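Side-chain contacts in putative uncharacterized protein (Mycobacterium avium, PDB 2Z6V), which probably transfers a sulfuryl group from the donor PAPS to an acceptor, as other members of the sulfotransferase family do, its own acceptor not being established: residues T119-I122 against S123-D127; P145-T149 against E150-T154; E356-T359 against A360-A364. One frame throughout, in Å; residues are numbered along the deposited sequence.

Contact 1 of 3, residues T119-I122 against S123-D127; sequences TTVI and SYLLD. With SO4 (sulfate ion), chain B.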
loop_
_atom_site.group_PDB
_atom_site.type_symbol
_atom_site.label_atom_id
_atom_site.label_comp_id
_atom_site.label_asym_id
_atom_site.label_seq_id
_atom_site.Cartn_x
_atom_site.Cartn_y
_atom_site.Cartn_z
ATOM N N THR A 119 1.414 -10.102 5.786
ATOM C CA THR A 119 -0.041 -10.178 5.693
ATOM C C THR A 119 -0.566 -10.715 4.372
ATOM O O THR A 119 -1.756 -10.995 4.242
ATOM C CB THR A 119 -0.665 -8.780 5.909
ATOM O OG1 THR A 119 -0.375 -7.937 4.779
ATOM C CG2 THR A 119 -0.088 -8.135 7.169
ATOM N N THR A 120 0.313 -10.848 3.392
ATOM C CA THR A 120 -0.082 -11.336 2.079
ATOM C C THR A 120 -1.178 -12.412 2.079
ATOM O O THR A 120 -2.189 -12.253 1.398
ATOM C CB THR A 120 1.148 -11.861 1.301
ATOM O OG1 THR A 120 0.709 -12.499 0.095
ATOM C CG2 THR A 120 1.949 -12.852 2.153
ATOM N N VAL A 121 -0.992 -13.489 2.842
ATOM C CA VAL A 121 -1.980 -14.574 2.885
ATOM C C VAL A 121 -3.426 -14.154 3.148
ATOM O O VAL A 121 -4.338 -14.556 2.417
ATOM C CB VAL A 121 -1.620 -15.658 3.938
ATOM C CG1 VAL A 121 -2.776 -16.631 4.090
ATOM C CG2 VAL A 121 -0.380 -16.424 3.503
ATOM N N ILE A 122 -3.650 -13.362 4.190
ATOM C CA ILE A 122 -5.009 -12.948 4.497
ATOM C C ILE A 122 -5.648 -12.141 3.380
ATOM O O ILE A 122 -6.837 -12.310 3.116
ATOM C CB ILE A 122 -5.109 -12.122 5.795
ATOM C CG1 ILE A 122 -6.585 -11.998 6.183
ATOM C CG2 ILE A 122 -4.492 -10.730 5.596
ATOM C CD1 ILE A 122 -6.845 -11.022 7.280
ATOM N N SER A 123 -4.879 -11.267 2.733
ATOM C CA SER A 123 -5.430 -10.468 1.643
ATOM C C SER A 123 -6.022 -11.382 0.592
ATOM O O SER A 123 -7.122 -11.135 0.116
ATOM C CB SER A 123 -4.360 -9.583 0.981
ATOM O OG SER A 123 -4.076 -8.433 1.752
ATOM N N TYR A 124 -5.292 -12.437 0.235
ATOM C CA TYR A 124 -5.759 -13.390 -0.773
ATOM C C TYR A 124 -6.907 -14.257 -0.291
ATOM O O TYR A 124 -7.792 -14.598 -1.075
ATOM C CB TYR A 124 -4.618 -14.298 -1.261
ATOM C CG TYR A 124 -3.646 -13.604 -2.189
ATOM C CD1 TYR A 124 -2.623 -12.800 -1.684
ATOM C CD2 TYR A 124 -3.792 -13.693 -3.578
ATOM C CE1 TYR A 124 -1.777 -12.096 -2.531
ATOM C CE2 TYR A 124 -2.949 -12.993 -4.438
ATOM C CZ TYR A 124 -1.948 -12.193 -3.906
ATOM O OH TYR A 124 -1.143 -11.446 -4.739
ATOM N N LEU A 125 -6.900 -14.625 0.984
ATOM C CA LEU A 125 -7.985 -15.452 1.503
ATOM C C LEU A 125 -9.321 -14.701 1.526
ATOM O O LEU A 125 -10.367 -15.269 1.210
ATOM C CB LEU A 125 -7.639 -15.972 2.902
ATOM C CG LEU A 125 -6.517 -17.013 2.896
ATOM C CD1 LEU A 125 -6.286 -17.540 4.304
ATOM C CD2 LEU A 125 -6.894 -18.150 1.946
ATOM N N LEU A 126 -9.280 -13.423 1.891
ATOM C CA LEU A 126 -10.491 -12.615 1.937
ATOM C C LEU A 126 -11.005 -12.412 0.524
ATOM O O LEU A 126 -12.200 -12.218 0.311
ATOM C CB LEU A 126 -10.212 -11.246 2.570
ATOM C CG LEU A 126 -9.834 -11.201 4.053
ATOM C CD1 LEU A 126 -9.395 -9.796 4.434
ATOM C CD2 LEU A 126 -11.018 -11.652 4.891
ATOM N N ASP A 127 -10.092 -12.463 -0.440
ATOM C CA ASP A 127 -10.448 -12.267 -1.835
ATOM C C ASP A 127 -11.151 -13.495 -2.403
ATOM O O ASP A 127 -11.708 -13.444 -3.500
ATOM C CB ASP A 127 -9.194 -11.940 -2.651
ATOM C CG ASP A 127 -9.513 -11.528 -4.081
ATOM O OD1 ASP A 127 -10.455 -10.732 -4.286
ATOM O OD2 ASP A 127 -8.809 -11.991 -5.003
HETATM S S SO4 B . 3.863 -7.883 3.695
HETATM O O1 SO4 B . 5.078 -8.432 4.333
HETATM O O2 SO4 B . 3.437 -6.649 4.389
HETATM O O3 SO4 B . 4.155 -7.581 2.281
HETATM O O4 SO4 B . 2.781 -8.879 3.758
#
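Val121 O and Ile122 O accept from the amides of Leu125 and Leu126, i to i+4 bonds of helix 120-126 (Leu125 N to Val121 O 2.9 Å); the corresponding bonds from Ser123 and Tyr124 back to Thr119 and Thr120 are weak. Val121 and Leu125 lie side by side and point the same way, Val121 CG1 resting 3.6 Å from Leu125 CD1. CG1 stands anti to the Val121 backbone N (chi1 171°), which sends this branch along the helix to Leu125. Ile122 and Leu126 pair likewise, Ile122 CG1 against Leu126 CG at 4.0 Å; helix 343-353 packs on both. The Tyr124 ring turns an edge to the preceding turn: Thr120 O lies in the ring plane, 3.2 Å from Tyr124 CD1. Thr120 OG1 approaches CE1 of the same ring. The loop from strand 109-113 into this helix is consistent with the 5'-phosphosulfate-binding loop of sulfotransferases, which in relatives holds that group of PAPS. Here a sulfate ion sits at the helix N-terminus: Thr120 N donates to its O4 over 3.2 Å, and Thr119 N and OG1 add weaker bonds. Lys248 bonds Thr119 OG1 and, weakly, Ser123 OG.

Contact 2 of 3, residues P145-T149 against E150-T154; sequences PPAST and ETLRT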
loop_
_atom_site.group_PDB
_atom_site.type_symbol
_atom_site.label_atom_id
_atom_site.label_comp_id
_atom_site.label_asym_id
_atom_site.label_seq_id
_atom_site.Cartn_x
_atom_site.Cartn_y
_atom_site.Cartn_z
ATOM N N PRO A 145 -12.669 2.759 -17.661
ATOM C CA PRO A 145 -13.966 2.593 -16.978
ATOM C C PRO A 145 -13.948 1.326 -16.113
ATOM O O PRO A 145 -13.263 0.366 -16.440
ATOM C CB PRO A 145 -14.972 2.467 -18.133
ATOM C CG PRO A 145 -14.191 2.850 -19.376
ATOM C CD PRO A 145 -12.793 2.390 -19.076
ATOM N N PRO A 146 -14.725 1.298 -15.019
ATOM C CA PRO A 146 -14.735 0.110 -14.148
ATOM C C PRO A 146 -15.323 -1.134 -14.812
ATOM O O PRO A 146 -16.172 -1.037 -15.705
ATOM C CB PRO A 146 -15.537 0.580 -12.938
ATOM C CG PRO A 146 -16.559 1.495 -13.575
ATOM C CD PRO A 146 -15.751 2.275 -14.603
ATOM N N ALA A 147 -14.858 -2.301 -14.376
ATOM C CA ALA A 147 -15.322 -3.563 -14.939
ATOM C C ALA A 147 -16.374 -4.240 -14.080
ATOM O O ALA A 147 -16.518 -3.950 -12.891
ATOM C CB ALA A 147 -14.141 -4.514 -15.141
ATOM N N SER A 148 -17.110 -5.155 -14.699
ATOM C CA SER A 148 -18.133 -5.920 -14.006
ATOM C C SER A 148 -17.457 -6.951 -13.095
ATOM O O SER A 148 -16.271 -7.278 -13.263
ATOM C CB SER A 148 -19.008 -6.646 -15.023
ATOM O OG SER A 148 -18.232 -7.575 -15.750
ATOM N N THR A 149 -18.219 -7.464 -12.134
ATOM C CA THR A 149 -17.721 -8.469 -11.202
ATOM C C THR A 149 -17.163 -9.685 -11.952
ATOM O O THR A 149 -16.040 -10.129 -11.695
ATOM C CB THR A 149 -18.851 -8.941 -10.256
ATOM O OG1 THR A 149 -19.437 -7.801 -9.616
ATOM C CG2 THR A 149 -18.312 -9.881 -9.192
ATOM N N GLU A 150 -17.947 -10.210 -12.890
ATOM C CA GLU A 150 -17.545 -11.382 -13.664
ATOM C C GLU A 150 -16.212 -11.249 -14.408
ATOM O O GLU A 150 -15.571 -12.256 -14.710
ATOM C CB GLU A 150 -18.628 -11.743 -14.688
ATOM C CG GLU A 150 -20.002 -12.037 -14.112
ATOM C CD GLU A 150 -20.718 -10.799 -13.567
ATOM O OE1 GLU A 150 -20.793 -9.772 -14.284
ATOM O OE2 GLU A 150 -21.223 -10.862 -12.424
ATOM N N THR A 151 -15.798 -10.018 -14.703
ATOM C CA THR A 151 -14.566 -9.803 -15.450
ATOM C C THR A 151 -13.415 -9.130 -14.683
ATOM O O THR A 151 -12.434 -8.689 -15.282
ATOM C CB THR A 151 -14.864 -8.986 -16.735
ATOM O OG1 THR A 151 -15.390 -7.701 -16.379
ATOM C CG2 THR A 151 -15.894 -9.709 -17.605
ATOM N N LEU A 152 -13.512 -9.063 -13.362
ATOM C CA LEU A 152 -12.457 -8.429 -12.583
ATOM C C LEU A 152 -11.087 -9.055 -12.840
ATOM O O LEU A 152 -10.053 -8.419 -12.623
ATOM C CB LEU A 152 -12.785 -8.487 -11.092
ATOM C CG LEU A 152 -14.012 -7.679 -10.660
ATOM C CD1 LEU A 152 -14.211 -7.837 -9.161
ATOM C CD2 LEU A 152 -13.836 -6.205 -11.029
ATOM N N ARG A 153 -11.080 -10.298 -13.311
ATOM C CA ARG A 153 -9.818 -10.971 -13.583
ATOM C C ARG A 153 -9.584 -11.291 -15.059
ATOM O O ARG A 153 -8.508 -11.776 -15.417
ATOM C CB ARG A 153 -9.716 -12.256 -12.759
ATOM C CG ARG A 153 -9.919 -12.069 -11.251
ATOM C CD ARG A 153 -9.630 -13.374 -10.529
ATOM N NE ARG A 153 -10.188 -13.464 -9.177
ATOM C CZ ARG A 153 -9.882 -12.657 -8.158
ATOM N NH1 ARG A 153 -10.456 -12.854 -6.979
ATOM N NH2 ARG A 153 -9.018 -11.655 -8.306
ATOM N N THR A 154 -10.566 -11.008 -15.915
ATOM C CA THR A 154 -10.414 -11.290 -17.343
ATOM C C THR A 154 -10.522 -10.069 -18.249
ATOM O O THR A 154 -10.464 -10.183 -19.481
ATOM C CB THR A 154 -11.432 -12.334 -17.823
ATOM O OG1 THR A 154 -12.761 -11.875 -17.546
ATOM C CG2 THR A 154 -11.176 -13.664 -17.130
#
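Ser148 and Thr151 join hydroxyls across a tight turn, a local contact in the loop between strand 132-134 and helix 156-166. Ser148 OG and Thr151 OG1 are hydrogen-bonded at 2.9 Å, and either may be the donor. Each oxygen sits between its own backbone N and carbonyl carbon (chi1 near 62° in both), a setting that brings the two hydroxyls together. The backbone repeats the same spacing: Thr151 N donates to Ser148 O at 3.1 Å, and Leu152 N to Thr149 O at 3.2 Å. These i to i+3 bonds make two overlapping beta-turns. Both donors stand well above the plane of the carbonyl they use, about 60° out of it, a position that goes with the tight turn. The bond from Leu152 is nonetheless nearly straight at the hydrogen, 173°. Glu150 bends at chi2 and folds back over Ser148 and Thr149, so that Glu150 OE1 comes 3.7 Å from Ser148 CB while OE2 lies near Thr149 CB. Leu152 sets its branched end against the Thr149 and Ser148 carbonyls: Leu152 CG is 3.3 Å from Thr149 O, and Leu152 CD2 lies 3.5 Å from Ser148 O, with Ala147 O a little farther off. Ala147 CB in turn meets Thr151 OG1. Arg133 of strand 132-134 touches both Thr149 and Leu152, tying the turn to the edge of the sheet, while Ala147 O accepts from Thr240.

Contact 3 of 3, residues E356-T359 against A360-A364; sequences EPLT and AETEA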
loop_
_atom_site.group_PDB
_atom_site.type_symbol
_atom_site.label_atom_id
_atom_site.label_comp_id
_atom_site.label_asym_id
_atom_site.label_seq_id
_atom_site.Cartn_x
_atom_site.Cartn_y
_atom_site.Cartn_z
ATOM N N GLU A 356 -19.923 -12.220 10.420
ATOM C CA GLU A 356 -20.340 -12.547 9.068
ATOM C C GLU A 356 -20.156 -14.047 8.873
ATOM O O GLU A 356 -19.192 -14.640 9.376
ATOM C CB GLU A 356 -19.505 -11.768 8.045
ATOM C CG GLU A 356 -19.788 -10.272 8.034
ATOM C CD GLU A 356 -18.971 -9.518 6.995
ATOM O OE1 GLU A 356 -17.728 -9.492 7.117
ATOM O OE2 GLU A 356 -19.571 -8.948 6.056
ATOM N N PRO A 357 -21.096 -14.688 8.165
ATOM C CA PRO A 357 -20.974 -16.128 7.942
ATOM C C PRO A 357 -19.895 -16.507 6.935
ATOM O O PRO A 357 -19.737 -15.868 5.889
ATOM C CB PRO A 357 -22.378 -16.531 7.478
ATOM C CG PRO A 357 -22.861 -15.310 6.784
ATOM C CD PRO A 357 -22.412 -14.203 7.719
ATOM N N LEU A 358 -19.140 -17.541 7.288
ATOM C CA LEU A 358 -18.092 -18.069 6.440
ATOM C C LEU A 358 -18.735 -19.287 5.795
ATOM O O LEU A 358 -18.780 -20.358 6.391
ATOM C CB LEU A 358 -16.887 -18.492 7.284
ATOM C CG LEU A 358 -15.672 -19.047 6.533
ATOM C CD1 LEU A 358 -15.060 -17.956 5.662
ATOM C CD2 LEU A 358 -14.653 -19.558 7.529
ATOM N N THR A 359 -19.266 -19.116 4.592
ATOM C CA THR A 359 -19.915 -20.217 3.900
ATOM C C THR A 359 -18.930 -21.343 3.616
ATOM O O THR A 359 -17.709 -21.146 3.644
ATOM C CB THR A 359 -20.534 -19.762 2.569
ATOM O OG1 THR A 359 -19.502 -19.293 1.692
ATOM C CG2 THR A 359 -21.545 -18.661 2.807
ATOM N N ALA A 360 -19.474 -22.526 3.345
ATOM C CA ALA A 360 -18.667 -23.697 3.059
ATOM C C ALA A 360 -17.937 -23.508 1.747
ATOM O O ALA A 360 -16.776 -23.881 1.614
ATOM C CB ALA A 360 -19.549 -24.928 2.989
ATOM N N GLU A 361 -18.623 -22.922 0.774
ATOM C CA GLU A 361 -18.024 -22.695 -0.534
ATOM C C GLU A 361 -16.776 -21.827 -0.388
ATOM O O GLU A 361 -15.719 -22.134 -0.958
ATOM C CB GLU A 361 -19.031 -22.016 -1.467
ATOM C CG GLU A 361 -20.333 -22.797 -1.657
ATOM C CD GLU A 361 -21.099 -23.018 -0.349
ATOM O OE1 GLU A 361 -21.426 -22.024 0.342
ATOM O OE2 GLU A 361 -21.378 -24.192 -0.011
ATOM N N THR A 362 -16.906 -20.750 0.390
ATOM C CA THR A 362 -15.802 -19.833 0.621
ATOM C C THR A 362 -14.665 -20.531 1.367
ATOM O O THR A 362 -13.500 -20.433 0.971
ATOM C CB THR A 362 -16.285 -18.567 1.402
ATOM O OG1 THR A 362 -17.077 -17.747 0.534
ATOM C CG2 THR A 362 -15.109 -17.747 1.914
ATOM N N GLU A 363 -15.006 -21.250 2.432
ATOM C CA GLU A 363 -14.006 -21.967 3.220
ATOM C C GLU A 363 -13.226 -22.939 2.330
ATOM O O GLU A 363 -12.027 -23.154 2.521
ATOM C CB GLU A 363 -14.683 -22.716 4.372
ATOM C CG GLU A 363 -13.724 -23.498 5.251
ATOM C CD GLU A 363 -14.403 -24.119 6.469
ATOM O OE1 GLU A 363 -15.492 -24.724 6.307
ATOM O OE2 GLU A 363 -13.840 -24.013 7.585
ATOM N N ALA A 364 -13.908 -23.518 1.349
ATOM C CA ALA A 364 -13.264 -24.447 0.431
ATOM C C ALA A 364 -12.274 -23.711 -0.479
ATOM O O ALA A 364 -11.173 -24.212 -0.743
ATOM C CB ALA A 364 -14.311 -25.163 -0.402
#
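Thr359 meets the first turn of helix 360-371 chiefly through CB and OG1. Its CB lies 3.3 Å from OE1 of Glu361, whose chain bends at chi2 and doubles back to cross the threonine at about a right angle. CG2 is only grazed by the same carboxylate oxygen. OG1 carries the polar work: it accepts from Thr362 N at 3.2 Å, with 157° at the hydrogen, and from Thr362 OG1 at 3.1 Å. With chi1 at 63°, OG1 lies between the backbone N and the carbonyl carbon of Thr359 and faces the amide that the start of the helix leaves without an i to i-4 acceptor. The carbonyl of Thr359 then opens the regular helical pattern, Glu363 N donating to Thr359 O at 3.0 Å, 22° from the carbonyl plane. One residue earlier, Leu358 crosses Thr362 at a slant, Leu358 CD1 against Thr362 CG2 at 3.8 Å, while Leu358 CG lies near Glu363 CB. Tyr351 of helix 343-353 touches Leu358 and Thr362, and Arg348 of that helix forms a salt bridge with Glu363 OE2, so the new helix is held against the one before it. The carboxylate of Glu361, close to the amino end of the helix, would probably be favoured there by the helix dipole. A threonine at the N-cap accepting from the third residue of the helix is the classic N-terminal capping bond of an alpha-helix.

Contact 1 is buried, contact 2 partly so, and contact 3 lies at the surface. Aliphatic pairs along a helix carry contact 1, whose amino end meets an anion; contact 3 is also a helix start, but there a threonine hydroxyl of the chain itself accepts from the first-turn amide. Contact 2 has no regular helix and depends on turn bonds and paired hydroxyls. A salt bridge from Asp127 OD2 to Arg153 NH1 (2.7 Å) joins contacts 1 and 2. Contacts 1 and 3 do not touch, their nearest atoms being about 5 Å apart, yet both pack on helix 343-353, and Leu125 also reaches helix 360-371.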